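Local coordinates for uncharacterized protein (Shigella flexneri 5a str. M90T, PDB 5EUR) that is of unknown function but may be related to glutathione S-transferases, at residues R52-I57 against K69-W74; D56-G61 against R87-A92. All blocks are in the same frame, centred on the assembly; numbering follows the deposited sequence.

Contact 1 (R52-I57 against K69-W74); sequences RILNDI and KYSRWW
The indole of Trp74 takes Leu54 on one face and Asn55 at its edge; the ring of His58 also meets it, planes not parallel. Leu54 CB sits over the face of the five-membered ring, 3.9 Å from its centroid, a CH-pi contact displaced toward the CD1-CG rim. At the edge, NE1 of Trp74 donates to OD1 of Asn55 at 2.7 Å with an N-H...O angle of 160°. The oxygen lies in the indole plane, but seen from the amide the donor stands well above the carbonyl plane, and amide and indole planes are 68° apart. The bond satisfies the indole N-H and helps set the turn of the ring; Asn55 is buried, Trp74 only partly. Trp74 holds CG anti to its backbone N, beside the carbonyl carbon, where it touches Leu54 CB. Further out on the same leucine, CD1 lies 3.4 Å from Tyr70 O, 3.9 Å from Tyr70 CB and 3.8 Å from Trp74 CB. The phenol of Tyr70 leads away from this contact, its OH bonded to Gly44 O, while Ser71 OG is bonded at Ala64 O and Tyr67 N. Asn55 also touches Glu81, Arg82 and Ala85 of helix 79-99. The segment axes come within 10.0 Å at a crossing angle of -84°, with Leu54 and Trp74 covering most of the shared surface. The arrangement is a nearly perpendicular helix-helix crossing in the helical part of this DUF6971 protein, an apolar leucine-tryptophan contact with one indole-to-amide hydrogen bond.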
ATOM      1  N   ARG A  52      10.668  15.111   2.736  1.00 16.27           N
ATOM      2  CA  ARG A  52      10.358  14.554   4.054  1.00 18.08           C
ATOM      3  C   ARG A  52      10.313  13.028   4.019  1.00 16.05           C
ATOM      4  O   ARG A  52      10.922  12.341   4.861  1.00 17.31           O
ATOM      5  CB  ARG A  52       9.017  15.097   4.562  1.00 19.70           C
ATOM      6  CG  ARG A  52       9.044  16.508   5.132  1.00 28.37           C
ATOM      7  CD  ARG A  52       7.627  16.935   5.581  1.00 30.04           C
ATOM      8  NE  ARG A  52       7.021  15.958   6.491  1.00 40.27           N
ATOM      9  CZ  ARG A  52       7.068  16.021   7.820  1.00 39.69           C
ATOM     10  NH1 ARG A  52       7.685  17.027   8.422  1.00 35.21           N
ATOM     11  NH2 ARG A  52       6.488  15.078   8.553  1.00 34.71           N
ATOM     12  N   ILE A  53       9.553  12.478   3.067  1.00 16.08           N
ATOM     13  CA  ILE A  53       9.457  11.025   2.950  1.00 14.46           C
ATOM     14  C   ILE A  53      10.844  10.405   2.849  1.00 12.91           C
ATOM     15  O   ILE A  53      11.170   9.445   3.557  1.00 14.62           O
ATOM     16  CB  ILE A  53       8.598  10.647   1.732  1.00 13.64           C
ATOM     17  CG1 ILE A  53       7.141  11.057   1.964  1.00 15.01           C
ATOM     18  CG2 ILE A  53       8.688   9.161   1.477  1.00 13.42           C
ATOM     19  CD1 ILE A  53       6.329  11.094   0.661  1.00 14.25           C
ATOM     20  N   LEU A  54      11.679  10.945   1.957  1.00 14.30           N
ATOM     21  CA  LEU A  54      12.977  10.318   1.706  1.00 14.88           C
ATOM     22  C   LEU A  54      13.931  10.505   2.879  1.00 16.61           C
ATOM     23  O   LEU A  54      14.792   9.653   3.109  1.00 15.68           O
ATOM     24  CB  LEU A  54      13.570  10.835   0.396  1.00 13.51           C
ATOM     25  CG  LEU A  54      12.828  10.253  -0.824  1.00 12.21           C
ATOM     26  CD1 LEU A  54      13.292  10.887  -2.123  1.00 16.00           C
ATOM     27  CD2 LEU A  54      13.021   8.731  -0.884  1.00 12.94           C
ATOM     28  N   ASN A  55      13.797  11.592   3.635  1.00 13.99           N
ATOM     29  CA  ASN A  55      14.578  11.684   4.863  1.00 16.03           C
ATOM     30  C   ASN A  55      14.187  10.578   5.839  1.00 16.32           C
ATOM     31  O   ASN A  55      15.052   9.990   6.490  1.00 16.86           O
ATOM     32  CB  ASN A  55      14.427  13.068   5.493  1.00 16.52           C
ATOM     33  CG  ASN A  55      15.352  14.104   4.862  1.00 19.85           C
ATOM     34  OD1 ASN A  55      16.478  13.792   4.449  1.00 21.66           O
ATOM     35  ND2 ASN A  55      14.898  15.345   4.817  1.00 27.81           N
ATOM     36  N   ASP A  56      12.895  10.247   5.932  1.00 14.44           N
ATOM     37  CA  ASP A  56      12.511   9.142   6.814  1.00 17.77           C
ATOM     38  C   ASP A  56      12.967   7.787   6.274  1.00 15.56           C
ATOM     39  O   ASP A  56      13.318   6.880   7.055  1.00 16.72           O
ATOM     40  CB  ASP A  56      10.999   9.169   7.029  1.00 17.78           C
ATOM     41  CG  ASP A  56      10.571  10.358   7.862  1.00 23.57           C
ATOM     42  OD1 ASP A  56      11.444  10.963   8.547  1.00 23.24           O
ATOM     43  OD2 ASP A  56       9.380  10.698   7.817  1.00 20.36           O
ATOM     44  N   ILE A  57      12.959   7.626   4.947  1.00 15.79           N
ATOM     45  CA  ILE A  57      13.482   6.409   4.334  1.00 15.22           C
ATOM     46  C   ILE A  57      14.963   6.250   4.667  1.00 14.64           C
ATOM     47  O   ILE A  57      15.409   5.183   5.101  1.00 15.59           O
ATOM     48  CB  ILE A  57      13.237   6.441   2.812  1.00 14.67           C
ATOM     49  CG1 ILE A  57      11.734   6.404   2.512  1.00 17.00           C
ATOM     50  CG2 ILE A  57      13.984   5.320   2.105  1.00 15.89           C
ATOM     51  CD1 ILE A  57      11.004   5.229   3.161  1.00 18.02           C
ATOM     52  N   LYS A  69      13.817  11.004  -9.971  1.00 19.33           N
ATOM     53  CA  LYS A  69      13.812  12.448  -9.783  1.00 20.45           C
ATOM     54  C   LYS A  69      13.611  12.829  -8.320  1.00 20.67           C
ATOM     55  O   LYS A  69      14.201  13.806  -7.840  1.00 19.27           O
ATOM     56  CB  LYS A  69      12.739  13.089 -10.673  1.00 23.27           C
ATOM     57  CG  LYS A  69      11.307  12.804 -10.245  1.00 20.29           C
ATOM     58  CD  LYS A  69      10.300  13.471 -11.172  1.00 25.48           C
ATOM     59  CE  LYS A  69       8.883  13.038 -10.814  1.00 24.53           C
ATOM     60  NZ  LYS A  69       7.837  13.643 -11.707  1.00 30.70           N
ATOM     61  N   TYR A  70      12.785  12.074  -7.587  1.00 16.60           N
ATOM     62  CA  TYR A  70      12.588  12.382  -6.178  1.00 15.82           C
ATOM     63  C   TYR A  70      13.895  12.223  -5.416  1.00 15.51           C
ATOM     64  O   TYR A  70      14.216  13.045  -4.549  1.00 17.80           O
ATOM     65  CB  TYR A  70      11.496  11.483  -5.580  1.00 14.41           C
ATOM     66  CG  TYR A  70      10.152  11.714  -6.242  1.00 16.59           C
ATOM     67  CD1 TYR A  70       9.441  12.889  -6.020  1.00 17.19           C
ATOM     68  CD2 TYR A  70       9.594  10.766  -7.085  1.00 16.33           C
ATOM     69  CE1 TYR A  70       8.212  13.117  -6.634  1.00 17.03           C
ATOM     70  CE2 TYR A  70       8.370  10.984  -7.687  1.00 13.79           C
ATOM     71  CZ  TYR A  70       7.688  12.155  -7.468  1.00 17.76           C
ATOM     72  OH  TYR A  70       6.473  12.356  -8.096  1.00 17.53           O
ATOM     73  N   SER A  71      14.659  11.173  -5.740  1.00 16.50           N
ATOM     74  CA  SER A  71      15.964  10.998  -5.090  1.00 17.09           C
ATOM     75  C   SER A  71      16.951  12.101  -5.464  1.00 21.40           C
ATOM     76  O   SER A  71      17.723  12.558  -4.614  1.00 21.08           O
ATOM     77  CB  SER A  71      16.552   9.642  -5.441  1.00 16.87           C
ATOM     78  OG  SER A  71      15.797   8.609  -4.833  1.00 16.60           O
ATOM     79  N   ARG A  72      16.976  12.511  -6.729  1.00 21.77           N
ATOM     80  CA  ARG A  72      17.926  13.552  -7.116  1.00 24.38           C
ATOM     81  C   ARG A  72      17.586  14.877  -6.441  1.00 25.01           C
ATOM     82  O   ARG A  72      18.480  15.565  -5.914  1.00 26.09           O
ATOM     83  CB  ARG A  72      17.965  13.666  -8.643  1.00 25.28           C
ATOM     84  CG  ARG A  72      18.349  12.337  -9.300  1.00 30.31           C
ATOM     85  CD  ARG A  72      18.704  12.448 -10.782  1.00 38.05           C
ATOM     86  NE  ARG A  72      17.525  12.491 -11.644  1.00 37.65           N
ATOM     87  CZ  ARG A  72      16.920  11.415 -12.141  1.00 36.13           C
ATOM     88  NH1 ARG A  72      17.377  10.198 -11.861  1.00 35.20           N
ATOM     89  NH2 ARG A  72      15.851  11.557 -12.915  1.00 40.05           N
ATOM     90  N   TRP A  73      16.289  15.228  -6.406  1.00 22.23           N
ATOM     91  CA  TRP A  73      15.842  16.374  -5.621  1.00 21.73           C
ATOM     92  C   TRP A  73      16.297  16.264  -4.173  1.00 26.10           C
ATOM     93  O   TRP A  73      16.845  17.218  -3.615  1.00 23.55           O
ATOM     94  CB  TRP A  73      14.313  16.504  -5.648  1.00 25.19           C
ATOM     95  CG  TRP A  73      13.663  16.753  -6.961  1.00 26.20           C
ATOM     96  CD1 TRP A  73      14.263  17.126  -8.129  1.00 28.85           C
ATOM     97  CD2 TRP A  73      12.249  16.721  -7.225  1.00 25.28           C
ATOM     98  NE1 TRP A  73      13.309  17.298  -9.113  1.00 31.55           N
ATOM     99  CE2 TRP A  73      12.069  17.052  -8.581  1.00 27.89           C
ATOM    100  CE3 TRP A  73      11.124  16.420  -6.446  1.00 23.37           C
ATOM    101  CZ2 TRP A  73      10.803  17.096  -9.182  1.00 33.24           C
ATOM    102  CZ3 TRP A  73       9.861  16.480  -7.036  1.00 23.94           C
ATOM    103  CH2 TRP A  73       9.717  16.804  -8.396  1.00 29.52           C
ATOM    104  N   TRP A  74      16.068  15.103  -3.545  1.00 19.25           N
ATOM    105  CA  TRP A  74      16.397  14.950  -2.130  1.00 17.59           C
ATOM    106  C   TRP A  74      17.898  15.093  -1.894  1.00 20.42           C
ATOM    107  O   TRP A  74      18.320  15.725  -0.921  1.00 23.34           O
ATOM    108  CB  TRP A  74      15.891  13.590  -1.630  1.00 17.24           C
ATOM    109  CG  TRP A  74      16.432  13.150  -0.303  1.00 17.25           C
ATOM    110  CD1 TRP A  74      16.039  13.568   0.945  1.00 18.04           C
ATOM    111  CD2 TRP A  74      17.484  12.203  -0.095  1.00 17.43           C
ATOM    112  NE1 TRP A  74      16.771  12.911   1.911  1.00 18.02           N
ATOM    113  CE2 TRP A  74      17.672  12.080   1.295  1.00 16.99           C
ATOM    114  CE3 TRP A  74      18.280  11.438  -0.958  1.00 15.86           C
ATOM    115  CZ2 TRP A  74      18.642  11.222   1.850  1.00 16.32           C
ATOM    116  CZ3 TRP A  74      19.241  10.587  -0.407  1.00 17.16           C
ATOM    117  CH2 TRP A  74      19.401  10.484   0.985  1.00 17.59           C
TER

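Contact 2 (D56-G61 against R87-A92); sequences DIHAAG and RRRKEA
Arg88 lays its guanidinium against Ala59, whose CB stands over the centre of the group, 3.4 Å from CZ. From the edge of the same plane, NH1 reaches OD1 of Asp56 at 3.3 Å, a long but straight salt bridge (169° at the hydrogen) that meets the oxygen nearly along its C-O bond. The carboxylate is turned steeply from the guanidinium, and its other oxygen, OD2, takes the backbone N-H of Leu8. Arg89 follows with CG anti to the backbone N (chi1 -177°) and an extended chain that crosses the His58 side chain at about a right angle: CD sits over one face, 3.5 Å from the ring centroid, and the guanidinium continues flat on the ring, planes 13° apart. The same ring is held by Glu86 OE1 at NE2, about one turn before Arg89. Arg89 NH1 donates to His58 O at 3.0 Å, on a lone pair in the carbonyl plane, and also to Leu62 O. His58 O thereby accepts two bonds, the second from Gly61 N in the Schellman motif that ends the helix, so Arg89 grips a helix C-terminus. Where the backbones come closest, Arg89 CA approaches Ala59 O at 3.5 Å in a CA-H...O contact, and Ala92 CB lies 3.8 Å from the same oxygen. The last turn of helix 47-59 thus rests on helix 79-99, while Ile57 and Ala60 face strand 10-12 and Ile57 also reaches helix 28-43.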
ATOM      1  N   ASP A  56      12.895  10.247   5.932  1.00 14.44           N
ATOM      2  CA  ASP A  56      12.511   9.142   6.814  1.00 17.77           C
ATOM      3  C   ASP A  56      12.967   7.787   6.274  1.00 15.56           C
ATOM      4  O   ASP A  56      13.318   6.880   7.055  1.00 16.72           O
ATOM      5  CB  ASP A  56      10.999   9.169   7.029  1.00 17.78           C
ATOM      6  CG  ASP A  56      10.571  10.358   7.862  1.00 23.57           C
ATOM      7  OD1 ASP A  56      11.444  10.963   8.547  1.00 23.24           O
ATOM      8  OD2 ASP A  56       9.380  10.698   7.817  1.00 20.36           O
ATOM      9  N   ILE A  57      12.959   7.626   4.947  1.00 15.79           N
ATOM     10  CA  ILE A  57      13.482   6.409   4.334  1.00 15.22           C
ATOM     11  C   ILE A  57      14.963   6.250   4.667  1.00 14.64           C
ATOM     12  O   ILE A  57      15.409   5.183   5.101  1.00 15.59           O
ATOM     13  CB  ILE A  57      13.237   6.441   2.812  1.00 14.67           C
ATOM     14  CG1 ILE A  57      11.734   6.404   2.512  1.00 17.00           C
ATOM     15  CG2 ILE A  57      13.984   5.320   2.105  1.00 15.89           C
ATOM     16  CD1 ILE A  57      11.004   5.229   3.161  1.00 18.02           C
ATOM     17  N   HIS A  58      15.736   7.325   4.491  1.00 14.82           N
ATOM     18  CA  HIS A  58      17.165   7.308   4.793  1.00 16.27           C
ATOM     19  C   HIS A  58      17.407   7.025   6.268  1.00 16.41           C
ATOM     20  O   HIS A  58      18.258   6.197   6.622  1.00 16.01           O
ATOM     21  CB  HIS A  58      17.767   8.658   4.395  1.00 14.12           C
ATOM     22  CG  HIS A  58      19.262   8.724   4.492  1.00 16.68           C
ATOM     23  ND1 HIS A  58      20.098   8.087   3.599  1.00 16.20           N
ATOM     24  CD2 HIS A  58      20.064   9.402   5.349  1.00 17.29           C
ATOM     25  CE1 HIS A  58      21.358   8.359   3.912  1.00 17.37           C
ATOM     26  NE2 HIS A  58      21.364   9.141   4.976  1.00 17.10           N
ATOM     27  N   ALA A  59      16.644   7.687   7.137  1.00 14.59           N
ATOM     28  CA  ALA A  59      16.809   7.520   8.579  1.00 17.42           C
ATOM     29  C   ALA A  59      16.548   6.090   9.024  1.00 18.08           C
ATOM     30  O   ALA A  59      17.116   5.641  10.031  1.00 19.02           O
ATOM     31  CB  ALA A  59      15.876   8.470   9.323  1.00 19.78           C
ATOM     32  N   ALA A  60      15.673   5.369   8.316  1.00 15.65           N
ATOM     33  CA  ALA A  60      15.365   3.997   8.685  1.00 18.45           C
ATOM     34  C   ALA A  60      16.409   2.991   8.216  1.00 19.03           C
ATOM     35  O   ALA A  60      16.278   1.800   8.519  1.00 22.63           O
ATOM     36  CB  ALA A  60      13.988   3.615   8.132  1.00 19.33           C
ATOM     37  N   GLY A  61      17.424   3.419   7.477  1.00 17.00           N
ATOM     38  CA  GLY A  61      18.396   2.489   6.948  1.00 19.76           C
ATOM     39  C   GLY A  61      18.094   1.965   5.566  1.00 19.78           C
ATOM     40  O   GLY A  61      18.797   1.063   5.092  1.00 19.51           O
ATOM     41  N   ARG A  87      22.063  11.320  10.933  1.00 20.84           N
ATOM     42  CA  ARG A  87      22.290  10.977  12.336  1.00 20.59           C
ATOM     43  C   ARG A  87      21.377   9.843  12.775  1.00 25.50           C
ATOM     44  O   ARG A  87      21.820   8.882  13.425  1.00 24.12           O
ATOM     45  CB  ARG A  87      22.059  12.203  13.215  1.00 24.14           C
ATOM     46  CG  ARG A  87      23.209  13.181  13.192  1.00 25.10           C
ATOM     47  CD  ARG A  87      22.861  14.465  13.917  1.00 32.50           C
ATOM     48  NE  ARG A  87      22.650  14.269  15.350  1.00 33.79           N
ATOM     49  CZ  ARG A  87      23.603  14.382  16.275  1.00 36.02           C
ATOM     50  NH1 ARG A  87      24.844  14.679  15.920  1.00 35.62           N
ATOM     51  NH2 ARG A  87      23.315  14.198  17.555  1.00 36.25           N
ATOM     52  N   ARG A  88      20.089   9.939  12.414  1.00 23.74           N
ATOM     53  CA  ARG A  88      19.148   8.870  12.748  1.00 23.41           C
ATOM     54  C   ARG A  88      19.550   7.553  12.081  1.00 22.25           C
ATOM     55  O   ARG A  88      19.464   6.485  12.699  1.00 22.58           O
ATOM     56  CB  ARG A  88      17.739   9.312  12.337  1.00 22.87           C
ATOM     57  CG  ARG A  88      17.256  10.551  13.117  1.00 27.22           C
ATOM     58  CD  ARG A  88      15.888  11.091  12.676  1.00 28.67           C
ATOM     59  NE  ARG A  88      14.848  10.087  12.501  1.00 34.53           N
ATOM     60  CZ  ARG A  88      13.934  10.123  11.534  1.00 32.41           C
ATOM     61  NH1 ARG A  88      13.934  11.110  10.643  1.00 31.06           N
ATOM     62  NH2 ARG A  88      13.021   9.167  11.457  1.00 33.45           N
ATOM     63  N   ARG A  89      20.033   7.622  10.834  1.00 19.26           N
ATOM     64  CA  ARG A  89      20.474   6.432  10.116  1.00 18.46           C
ATOM     65  C   ARG A  89      21.652   5.770  10.815  1.00 22.28           C
ATOM     66  O   ARG A  89      21.683   4.544  10.957  1.00 22.20           O
ATOM     67  CB  ARG A  89      20.849   6.793   8.678  1.00 18.36           C
ATOM     68  CG  ARG A  89      21.262   5.617   7.805  1.00 20.59           C
ATOM     69  CD  ARG A  89      21.705   6.124   6.437  1.00 20.11           C
ATOM     70  NE  ARG A  89      22.127   5.069   5.516  1.00 22.39           N
ATOM     71  CZ  ARG A  89      21.304   4.387   4.716  1.00 23.90           C
ATOM     72  NH1 ARG A  89      19.994   4.639   4.723  1.00 16.79           N
ATOM     73  NH2 ARG A  89      21.793   3.453   3.906  1.00 24.96           N
ATOM     74  N   LYS A  90      22.636   6.561  11.253  1.00 21.31           N
ATOM     75  CA  LYS A  90      23.777   5.977  11.953  1.00 24.17           C
ATOM     76  C   LYS A  90      23.335   5.325  13.256  1.00 25.03           C
ATOM     77  O   LYS A  90      23.852   4.263  13.637  1.00 27.48           O
ATOM     78  CB  LYS A  90      24.843   7.044  12.212  1.00 25.55           C
ATOM     79  CG  LYS A  90      25.640   7.446  10.973  1.00 28.72           C
ATOM     80  CD  LYS A  90      26.692   8.496  11.312  1.00 31.81           C
ATOM     81  CE  LYS A  90      27.703   8.654  10.189  1.00 29.61           C
ATOM     82  NZ  LYS A  90      27.267   9.635   9.157  1.00 28.41           N
ATOM     83  N   GLU A  91      22.362   5.929  13.946  1.00 23.01           N
ATOM     84  CA  GLU A  91      21.825   5.285  15.143  1.00 28.82           C
ATOM     85  C   GLU A  91      21.152   3.959  14.796  1.00 30.16           C
ATOM     86  O   GLU A  91      21.303   2.965  15.521  1.00 31.94           O
ATOM     87  CB  GLU A  91      20.843   6.216  15.850  1.00 32.30           C
ATOM     88  CG  GLU A  91      21.469   7.472  16.432  1.00 35.92           C
ATOM     89  CD  GLU A  91      20.428   8.484  16.879  1.00 41.06           C
ATOM     90  OE1 GLU A  91      19.218   8.187  16.776  1.00 41.21           O
ATOM     91  OE2 GLU A  91      20.820   9.579  17.336  1.00 46.70           O
ATOM     92  N   ALA A  92      20.434   3.917  13.669  1.00 31.62           N
ATOM     93  CA  ALA A  92      19.802   2.676  13.226  1.00 29.63           C
ATOM     94  C   ALA A  92      20.842   1.598  12.930  1.00 31.99           C
ATOM     95  O   ALA A  92      20.677   0.439  13.331  1.00 34.24           O
ATOM     96  CB  ALA A  92      18.934   2.940  11.996  1.00 28.73           C
TER

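From the N terminus, the chain passes the three-stranded antiparallel sheet and helix 28-43 before entering helix 47-59, which serves both contacts. Contact 1 closes the shorter loop, bringing helix 68-75 back across the middle of helix 47-59 after 11 intervening residues. Contact 2 starts slightly later on the same helix and closes a longer loop of 25 residues, through helix 68-75 to helix 79-99; it starts before contact 1 closes, so the two loops cross in sequence. The segments on helix 47-59 overlap at Asp56 and Ile57, and the contacts meet where Trp74 CH2 packs 3.6 Å from His58 ND1. Together they tie helices 68-75 and 79-99 to the C-terminal half of helix 47-59.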